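Local atomic coordinates of putative hydantoin racemase (Klebsiella pneumoniae subsp. pneumoniae, PDB entry 3QVL), a protein that catalyses the racemisation of allantoin and probably also interconverts the D and L forms of other 5-monosubstituted hydantoins. Residues F112-T117 / A139-I144; E46-E51 / L122-H127; M107-F112 / S175-L180. One frame throughout, in Å; residues are numbered along the deposited sequence.

Contact 1 (F112-T117 / A139-I144); sequences FSIVTT and AALHAI. With 5HY ([(4R)-2,5-dioxoimidazolidin-4-yl]acetic acid), chain C.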
loop_
_atom_site.group_PDB
_atom_site.type_symbol
_atom_site.label_atom_id
_atom_site.label_comp_id
_atom_site.label_asym_id
_atom_site.label_seq_id
_atom_site.Cartn_x
_atom_site.Cartn_y
_atom_site.Cartn_z
ATOM N N PHE A 112 -4.883 -17.465 2.236
ATOM C CA PHE A 112 -4.673 -18.420 3.322
ATOM C C PHE A 112 -5.003 -17.823 4.687
ATOM O O PHE A 112 -5.030 -16.602 4.856
ATOM C CB PHE A 112 -3.232 -18.952 3.309
ATOM C CG PHE A 112 -2.179 -17.890 3.516
ATOM C CD1 PHE A 112 -1.772 -17.531 4.801
ATOM C CD2 PHE A 112 -1.586 -17.258 2.428
ATOM C CE1 PHE A 112 -0.799 -16.553 4.995
ATOM C CE2 PHE A 112 -0.611 -16.280 2.612
ATOM C CZ PHE A 112 -0.216 -15.927 3.897
ATOM N N SER A 113 -5.254 -18.699 5.656
ATOM C CA SER A 113 -5.419 -18.295 7.046
ATOM C C SER A 113 -4.278 -18.853 7.887
ATOM O O SER A 113 -3.828 -19.979 7.666
ATOM C CB SER A 113 -6.761 -18.778 7.595
ATOM O OG SER A 113 -7.838 -18.153 6.920
ATOM N N ILE A 114 -3.809 -18.057 8.844
ATOM C CA ILE A 114 -2.750 -18.484 9.759
ATOM C C ILE A 114 -3.350 -18.931 11.091
ATOM O O ILE A 114 -4.219 -18.258 11.648
ATOM C CB ILE A 114 -1.691 -17.366 9.985
ATOM C CG1 ILE A 114 -0.953 -17.054 8.676
ATOM C CG2 ILE A 114 -0.692 -17.762 11.082
ATOM C CD1 ILE A 114 -0.108 -15.787 8.714
ATOM N N VAL A 115 -2.893 -20.082 11.579
ATOM C CA VAL A 115 -3.268 -20.571 12.902
ATOM C C VAL A 115 -2.001 -20.751 13.738
ATOM O O VAL A 115 -1.222 -21.682 13.513
ATOM C CB VAL A 115 -4.076 -21.896 12.835
ATOM C CG1 VAL A 115 -4.429 -22.389 14.239
ATOM C CG2 VAL A 115 -5.343 -21.718 12.003
ATOM N N THR A 116 -1.795 -19.840 14.686
ATOM C CA THR A 116 -0.637 -19.886 15.581
ATOM C C THR A 116 -1.072 -20.224 17.015
ATOM O O THR A 116 -2.239 -20.549 17.248
ATOM C CB THR A 116 0.206 -18.578 15.501
ATOM O OG1 THR A 116 1.464 -18.771 16.158
ATOM C CG2 THR A 116 -0.530 -17.389 16.123
ATOM N N THR A 117 -0.142 -20.154 17.967
ATOM C CA THR A 117 -0.407 -20.626 19.330
ATOM C C THR A 117 -0.834 -19.514 20.303
ATOM O O THR A 117 -1.955 -19.539 20.813
ATOM C CB THR A 117 0.785 -21.439 19.898
ATOM O OG1 THR A 117 1.451 -22.132 18.834
ATOM C CG2 THR A 117 0.302 -22.456 20.922
ATOM N N ALA A 139 -6.089 -13.993 4.519
ATOM C CA ALA A 139 -7.482 -13.685 4.835
ATOM C C ALA A 139 -7.680 -13.359 6.313
ATOM O O ALA A 139 -8.416 -12.429 6.653
ATOM C CB ALA A 139 -8.388 -14.837 4.416
ATOM N N ALA A 140 -7.022 -14.125 7.183
ATOM C CA ALA A 140 -7.133 -13.946 8.632
ATOM C C ALA A 140 -5.976 -14.596 9.386
ATOM O O ALA A 140 -5.317 -15.505 8.877
ATOM C CB ALA A 140 -8.469 -14.494 9.139
ATOM N N LEU A 141 -5.740 -14.114 10.603
ATOM C CA LEU A 141 -4.757 -14.700 11.508
ATOM C C LEU A 141 -5.453 -15.080 12.807
ATOM O O LEU A 141 -6.224 -14.291 13.359
ATOM C CB LEU A 141 -3.614 -13.721 11.798
ATOM C CG LEU A 141 -2.709 -13.228 10.667
ATOM C CD1 LEU A 141 -3.298 -11.994 9.996
ATOM C CD2 LEU A 141 -1.337 -12.906 11.229
ATOM N N HIS A 142 -5.185 -16.291 13.285
ATOM C CA HIS A 142 -5.810 -16.790 14.505
ATOM C C HIS A 142 -4.787 -17.396 15.457
ATOM O O HIS A 142 -3.744 -17.894 15.031
ATOM C CB HIS A 142 -6.863 -17.850 14.182
ATOM C CG HIS A 142 -7.832 -17.450 13.112
ATOM N ND1 HIS A 142 -8.731 -16.418 13.265
ATOM C CD2 HIS A 142 -8.054 -17.964 11.880
ATOM C CE1 HIS A 142 -9.458 -16.304 12.168
ATOM N NE2 HIS A 142 -9.067 -17.231 11.312
ATOM N N ALA A 143 -5.106 -17.350 16.747
ATOM C CA ALA A 143 -4.319 -18.023 17.774
ATOM C C ALA A 143 -5.223 -18.947 18.583
ATOM O O ALA A 143 -6.383 -18.616 18.840
ATOM C CB ALA A 143 -3.644 -17.008 18.676
ATOM N N ILE A 144 -4.691 -20.102 18.979
ATOM C CA ILE A 144 -5.459 -21.076 19.765
ATOM C C ILE A 144 -5.470 -20.750 21.262
ATOM O O ILE A 144 -6.140 -21.428 22.048
ATOM C CB ILE A 144 -4.990 -22.542 19.524
ATOM C CG1 ILE A 144 -3.517 -22.727 19.916
ATOM C CG2 ILE A 144 -5.252 -22.957 18.073
ATOM C CD1 ILE A 144 -3.100 -24.177 20.118
HETATM C C 5HY C . 7.621 -21.123 16.887
HETATM N N 5HY C . 7.655 -19.777 18.753
HETATM O O 5HY C . 7.414 -21.594 15.770
HETATM C CA 5HY C . 7.125 -19.771 17.384
HETATM C CB 5HY C . 5.585 -19.649 17.352
HETATM C CG 5HY C . 4.796 -20.818 17.964
HETATM O OAB 5HY C . 8.945 -21.187 19.960
HETATM N NAF 5HY C . 8.341 -21.705 17.843
HETATM C CAI 5HY C . 8.357 -20.904 18.916
HETATM O OD1 5HY C . 3.575 -20.626 18.135
HETATM O OD2 5HY C . 5.403 -21.876 18.234
#

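Contact 2 (E46-E51 / L122-H127); sequences EGHFDE and LIIARH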
loop_
_atom_site.group_PDB
_atom_site.type_symbol
_atom_site.label_atom_id
_atom_site.label_comp_id
_atom_site.label_asym_id
_atom_site.label_seq_id
_atom_site.Cartn_x
_atom_site.Cartn_y
_atom_site.Cartn_z
ATOM N N GLU A 46 7.897 -16.409 22.495
ATOM C CA GLU A 46 6.551 -15.890 22.728
ATOM C C GLU A 46 6.545 -14.368 22.851
ATOM O O GLU A 46 5.961 -13.812 23.784
ATOM C CB GLU A 46 5.954 -16.520 23.990
ATOM C CG GLU A 46 5.792 -18.034 23.925
ATOM C CD GLU A 46 5.327 -18.638 25.235
ATOM O OE1 GLU A 46 5.876 -18.272 26.297
ATOM O OE2 GLU A 46 4.416 -19.492 25.201
ATOM N N GLY A 47 7.201 -13.701 21.909
ATOM C CA GLY A 47 7.283 -12.245 21.913
ATOM C C GLY A 47 8.584 -11.722 21.339
ATOM O O GLY A 47 9.434 -12.497 20.892
ATOM N N HIS A 48 8.737 -10.402 21.370
ATOM C CA HIS A 48 9.865 -9.719 20.736
ATOM C C HIS A 48 11.176 -9.913 21.501
ATOM O O HIS A 48 12.241 -10.041 20.891
ATOM C CB HIS A 48 9.551 -8.230 20.559
ATOM C CG HIS A 48 8.204 -7.968 19.955
ATOM N ND1 HIS A 48 8.004 -7.867 18.595
ATOM C CD2 HIS A 48 6.991 -7.791 20.527
ATOM C CE1 HIS A 48 6.725 -7.640 18.357
ATOM N NE2 HIS A 48 6.087 -7.589 19.513
ATOM N N PHE A 49 11.085 -9.927 22.831
ATOM C CA PHE A 49 12.227 -10.193 23.710
ATOM C C PHE A 49 12.798 -11.587 23.446
ATOM O O PHE A 49 14.010 -11.746 23.275
ATOM C CB PHE A 49 11.804 -10.030 25.177
ATOM C CG PHE A 49 12.857 -10.422 26.179
ATOM C CD1 PHE A 49 13.841 -9.519 26.567
ATOM C CD2 PHE A 49 12.841 -11.686 26.764
ATOM C CE1 PHE A 49 14.809 -9.876 27.507
ATOM C CE2 PHE A 49 13.800 -12.051 27.705
ATOM C CZ PHE A 49 14.785 -11.145 28.076
ATOM N N ASP A 50 11.913 -12.583 23.401
ATOM C CA ASP A 50 12.293 -13.961 23.093
ATOM C C ASP A 50 12.933 -14.076 21.709
ATOM O O ASP A 50 13.913 -14.802 21.535
ATOM C CB ASP A 50 11.078 -14.891 23.181
ATOM C CG ASP A 50 10.523 -15.014 24.593
ATOM O OD1 ASP A 50 11.222 -14.651 25.564
ATOM O OD2 ASP A 50 9.373 -15.487 24.727
ATOM N N GLU A 51 12.377 -13.352 20.737
ATOM C CA GLU A 51 12.887 -13.352 19.361
ATOM C C GLU A 51 14.315 -12.828 19.249
ATOM O O GLU A 51 15.124 -13.383 18.502
ATOM C CB GLU A 51 11.975 -12.540 18.438
ATOM C CG GLU A 51 10.730 -13.276 17.988
ATOM C CD GLU A 51 10.388 -13.011 16.538
ATOM O OE1 GLU A 51 10.348 -11.831 16.127
ATOM O OE2 GLU A 51 10.161 -13.992 15.805
ATOM N N LEU A 122 0.724 -12.870 17.323
ATOM C CA LEU A 122 -0.005 -12.510 16.103
ATOM C C LEU A 122 0.576 -11.267 15.430
ATOM O O LEU A 122 0.654 -11.206 14.202
ATOM C CB LEU A 122 -1.502 -12.321 16.384
ATOM C CG LEU A 122 -2.346 -13.573 16.655
ATOM C CD1 LEU A 122 -3.655 -13.200 17.336
ATOM C CD2 LEU A 122 -2.612 -14.360 15.377
ATOM N N ILE A 123 0.997 -10.295 16.239
ATOM C CA ILE A 123 1.625 -9.067 15.739
ATOM C C ILE A 123 2.935 -9.350 14.989
ATOM O O ILE A 123 3.245 -8.685 13.998
ATOM C CB ILE A 123 1.829 -8.006 16.873
ATOM C CG1 ILE A 123 2.173 -6.624 16.297
ATOM C CG2 ILE A 123 2.876 -8.459 17.898
ATOM C CD1 ILE A 123 1.004 -5.913 15.629
ATOM N N ILE A 124 3.685 -10.345 15.465
ATOM C CA ILE A 124 4.929 -10.773 14.822
ATOM C C ILE A 124 4.636 -11.368 13.442
ATOM O O ILE A 124 5.345 -11.083 12.473
ATOM C CB ILE A 124 5.716 -11.779 15.712
ATOM C CG1 ILE A 124 6.118 -11.116 17.037
ATOM C CG2 ILE A 124 6.951 -12.316 14.981
ATOM C CD1 ILE A 124 6.610 -12.081 18.108
ATOM N N ALA A 125 3.581 -12.178 13.363
ATOM C CA ALA A 125 3.136 -12.761 12.098
ATOM C C ALA A 125 2.606 -11.695 11.135
ATOM O O ALA A 125 2.832 -11.781 9.927
ATOM C CB ALA A 125 2.086 -13.833 12.346
ATOM N N ARG A 126 1.912 -10.693 11.680
ATOM C CA ARG A 126 1.417 -9.555 10.896
ATOM C C ARG A 126 2.562 -8.775 10.258
ATOM O O ARG A 126 2.493 -8.408 9.083
ATOM C CB ARG A 126 0.585 -8.607 11.764
ATOM C CG ARG A 126 -0.779 -9.132 12.161
ATOM C CD ARG A 126 -1.555 -8.078 12.939
ATOM N NE ARG A 126 -2.522 -8.681 13.853
ATOM C CZ ARG A 126 -3.774 -8.996 13.534
ATOM N NH1 ARG A 126 -4.568 -9.543 14.446
ATOM N NH2 ARG A 126 -4.239 -8.769 12.311
ATOM N N HIS A 127 3.609 -8.527 11.045
ATOM C CA HIS A 127 4.797 -7.816 10.578
ATOM C C HIS A 127 5.493 -8.566 9.444
ATOM O O HIS A 127 5.931 -7.954 8.469
ATOM C CB HIS A 127 5.772 -7.579 11.735
#

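Contact 3 (M107-F112 / S175-L180); sequences MVATRF and SGAIVL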
loop_
_atom_site.group_PDB
_atom_site.type_symbol
_atom_site.label_atom_id
_atom_site.label_comp_id
_atom_site.label_asym_id
_atom_site.label_seq_id
_atom_site.Cartn_x
_atom_site.Cartn_y
_atom_site.Cartn_z
ATOM N N MET A 107 0.906 -20.538 -3.786
ATOM C CA MET A 107 1.038 -21.392 -4.965
ATOM C C MET A 107 -0.102 -22.406 -5.098
ATOM O O MET A 107 -0.282 -23.005 -6.161
ATOM C CB MET A 107 2.386 -22.118 -4.948
ATOM C CG MET A 107 3.591 -21.202 -5.084
ATOM S SD MET A 107 5.145 -22.111 -5.044
ATOM C CE MET A 107 6.321 -20.761 -5.041
ATOM N N VAL A 108 -0.866 -22.593 -4.024
ATOM C CA VAL A 108 -1.946 -23.590 -4.003
ATOM C C VAL A 108 -3.323 -23.015 -3.652
ATOM O O VAL A 108 -4.333 -23.723 -3.712
ATOM C CB VAL A 108 -1.617 -24.792 -3.069
ATOM C CG1 VAL A 108 -0.512 -25.655 -3.669
ATOM C CG2 VAL A 108 -1.246 -24.318 -1.664
ATOM N N ALA A 109 -3.357 -21.736 -3.283
ATOM C CA ALA A 109 -4.599 -21.050 -2.928
ATOM C C ALA A 109 -4.499 -19.554 -3.208
ATOM O O ALA A 109 -3.400 -18.996 -3.251
ATOM C CB ALA A 109 -4.943 -21.293 -1.461
ATOM N N THR A 110 -5.649 -18.910 -3.401
ATOM C CA THR A 110 -5.689 -17.461 -3.595
ATOM C C THR A 110 -5.375 -16.743 -2.285
ATOM O O THR A 110 -4.593 -15.790 -2.263
ATOM C CB THR A 110 -7.054 -16.979 -4.130
ATOM O OG1 THR A 110 -8.099 -17.423 -3.255
ATOM C CG2 THR A 110 -7.300 -17.512 -5.536
ATOM N N ARG A 111 -5.991 -17.209 -1.201
ATOM C CA ARG A 111 -5.760 -16.651 0.129
ATOM C C ARG A 111 -5.641 -17.750 1.180
ATOM O O ARG A 111 -6.223 -18.828 1.034
ATOM C CB ARG A 111 -6.871 -15.668 0.514
ATOM C CG ARG A 111 -6.971 -14.434 -0.381
ATOM C CD ARG A 111 -7.826 -13.347 0.248
ATOM N NE ARG A 111 -9.179 -13.812 0.545
ATOM C CZ ARG A 111 -10.051 -13.158 1.307
ATOM N NH1 ARG A 111 -11.257 -13.668 1.516
ATOM N NH2 ARG A 111 -9.723 -11.997 1.862
ATOM N N PHE A 112 -4.883 -17.465 2.236
ATOM C CA PHE A 112 -4.673 -18.420 3.322
ATOM C C PHE A 112 -5.003 -17.823 4.687
ATOM O O PHE A 112 -5.030 -16.602 4.856
ATOM C CB PHE A 112 -3.232 -18.952 3.309
ATOM C CG PHE A 112 -2.179 -17.890 3.516
ATOM C CD1 PHE A 112 -1.772 -17.531 4.801
ATOM C CD2 PHE A 112 -1.586 -17.258 2.428
ATOM C CE1 PHE A 112 -0.799 -16.553 4.995
ATOM C CE2 PHE A 112 -0.611 -16.280 2.612
ATOM C CZ PHE A 112 -0.216 -15.927 3.897
ATOM N N SER A 175 -10.875 -18.350 2.874
ATOM C CA SER A 175 -9.545 -18.784 2.450
ATOM C C SER A 175 -9.581 -20.225 1.943
ATOM O O SER A 175 -10.513 -20.975 2.246
ATOM C CB SER A 175 -8.544 -18.645 3.602
ATOM O OG SER A 175 -8.963 -19.382 4.735
ATOM N N GLY A 176 -8.564 -20.603 1.173
ATOM C CA GLY A 176 -8.488 -21.937 0.582
ATOM C C GLY A 176 -7.432 -22.840 1.195
ATOM O O GLY A 176 -7.407 -24.041 0.927
ATOM N N ALA A 177 -6.559 -22.263 2.017
ATOM C CA ALA A 177 -5.478 -23.017 2.650
ATOM C C ALA A 177 -5.189 -22.532 4.067
ATOM O O ALA A 177 -5.553 -21.415 4.442
ATOM C CB ALA A 177 -4.213 -22.953 1.799
ATOM N N ILE A 178 -4.536 -23.389 4.847
ATOM C CA ILE A 178 -4.115 -23.047 6.202
ATOM C C ILE A 178 -2.592 -23.046 6.295
ATOM O O ILE A 178 -1.929 -23.978 5.833
ATOM C CB ILE A 178 -4.704 -24.027 7.259
ATOM C CG1 ILE A 178 -6.243 -24.025 7.231
ATOM C CG2 ILE A 178 -4.159 -23.725 8.663
ATOM C CD1 ILE A 178 -6.908 -22.695 7.593
ATOM N N VAL A 179 -2.049 -21.985 6.881
ATOM C CA VAL A 179 -0.635 -21.931 7.227
ATOM C C VAL A 179 -0.506 -22.159 8.731
ATOM O O VAL A 179 -1.037 -21.384 9.532
ATOM C CB VAL A 179 0.011 -20.585 6.806
ATOM C CG1 VAL A 179 1.365 -20.387 7.481
ATOM C CG2 VAL A 179 0.163 -20.522 5.296
ATOM N N LEU A 180 0.176 -23.239 9.102
ATOM C CA LEU A 180 0.437 -23.538 10.507
ATOM C C LEU A 180 1.492 -22.577 11.043
ATOM O O LEU A 180 2.563 -22.424 10.450
ATOM C CB LEU A 180 0.874 -24.996 10.687
ATOM C CG LEU A 180 -0.133 -26.084 10.290
ATOM C CD1 LEU A 180 0.532 -27.453 10.275
ATOM C CD2 LEU A 180 -1.358 -26.089 11.204
#

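Contact 1 (F112-T117 / A139-I144)
Thr116 and His142 meet in a nearly straight backbone bond: Thr116 N gives its hydrogen to His142 O at 2.8 Å, with an N-H...O angle of 174°. The partners alternate in the manner of parallel strands. Ile114 N bonds to Ala140 O at 3.0 Å and Ile114 O accepts from His142 N at 2.7 Å, while Phe112 O and Thr116 O take the hydrogens of Ala139 N and Ile144 N at the two ends.

The side chains sort onto two faces. Ile114, Leu141, Thr116 and Ala143 lie toward helix 122-132, the connection of this beta-alpha-beta crossover. Ile114 and Leu141 run side by side there, touching through Ile114 CD1 and Leu141 CD2 at 4.0 Å. Thr116 has OG1 anti to its backbone N (chi1 -168°), where it bonds to Gly181 O; its methyl CG2 is left to rest 3.4 Å from His142 O. On the other face, toward helix 157-172, the His142 ring leans obliquely past Ile114 O, and NE2 is hydrogen-bonded to Asp173, whose OD2 also binds Ser113 OG, which in turn bonds to Ser175 OG. Val115 CG1 meets Ile144 CG2 at 4.0 Å, the two side chains crossing at about a right angle. Just past the strand end, Thr117 CG2 lies 3.9 Å from Ile144 CD1, with the side chains alongside each other.

The second branch of Thr117, OG1, donates to the carboxylate oxygen OD1 of the bound hydantoin acetic acid at 2.7 Å. The two branches thus divide the work: the methyl packs on Ile144, just past the end of strand 138-143, while the hydroxyl binds ligand. The last paired residues, Thr116 and Ile144, lie beside the point where Thr117 leaves the strand for the pocket.

Contact 2 (E46-E51 / L122-H127)
Ile124 slides past the imidazole of His48 in the opposite direction, its terminal CD1 lying over one face of the ring and its CG1 3.8 Å from His48 CE1. With CG1 anti to its own carbonyl carbon (chi1 -62°) and CD1 extended beyond it (chi2 167°), the isoleucine reaches across to the helix start, where CD1 stops 3.8 Å from Gly47 C. Its other branch does separate work: CG2 meets the flat end of Glu51, 3.6 Å from OE1 and 3.7 Å from OE2, as these two side chains also pass in opposite directions. Ile123 approaches the histidine at about a right angle and sets its CG2 obliquely to the ring, 3.7 Å from NE2.

Gly47 is the N-cap of helix 48-68, and its phi of 148° is a backbone shape open chiefly to glycine. The first turn is further held by Glu88 of a second subunit, which accepts from the backbone N of both His48 and Phe49. Asp50 OD2 accepts from Glu46 N, just ahead of the helix, and also pairs with Lys233 of the second subunit.

The contact brings the first turn of helix 48-68 against the first turn of helix 122-132, with the Glu51 side chain about 7 Å from the bound ligand. Everything across it is van der Waals contact, hydrocarbon laid against polar groups: the carboxylate of Glu51 lies against the CG2 methyl of Ile124, and His48 NE2 is buried without a partner in the model.

Contact 3 (M107-F112 / S175-L180)
Phe112 and Val179 form the apolar centre, the ring rim atom CD1 lying 3.6 Å from Val179 CG2. Phe112 carries CG between its backbone N and carbonyl carbon (chi1 62°), which starts the ring off on the side where the valine methyl comes to it obliquely. A second, smaller apolar pair closes the other end, where Ala109 CB meets Ala177 CB at 3.7 Å. Between them the packing turns to the backbone: Phe112 CB rests 3.6 Å from Ala177 O, and Phe112 CA makes a CH...O contact with the same oxygen at 3.3 Å.

At the polar edge Gly176 N donates to Arg111 O, a bond of 2.9 Å with an N-H...O angle of 167°, and Ser222 of a fourth subunit bonds to Gly176 O. Ser175 CB lies 3.5 Å from Arg111 O, and its hydroxyl bonds to Ser113 OG, while Arg111 NH1 reaches Gly174 O.

The contact thus joins the turn after helix 97-108 and the start of strand 112-116 to strand 177-180. Helix 97-108 covers the central pair, Met102 and Ala105 packing on the phenylalanine and Ala101 and Ala105 on Val179.

How the contacts relate
Contact 1 and contact 3 share Phe112 and join strand 112-116 to its neighbours on either side, 138-143 and 177-180, in one parallel sheet. Their centres are 11 Å apart, and Ser113 O and Val179 N, 2.8 Å apart, form a probable hydrogen bond between them. Contact 2 packs against contact 1 through the crossover helix, Leu141 CD2 lying 3.7 Å from Ala125 CB, but stays clear of contact 3, with nearest atoms about 8 Å apart. The ligand orders them too: contact 1 binds it through Thr117, the Glu51 side chain of contact 2 is about 7 Å away, and the Val179 side chain of contact 3 about 10 Å.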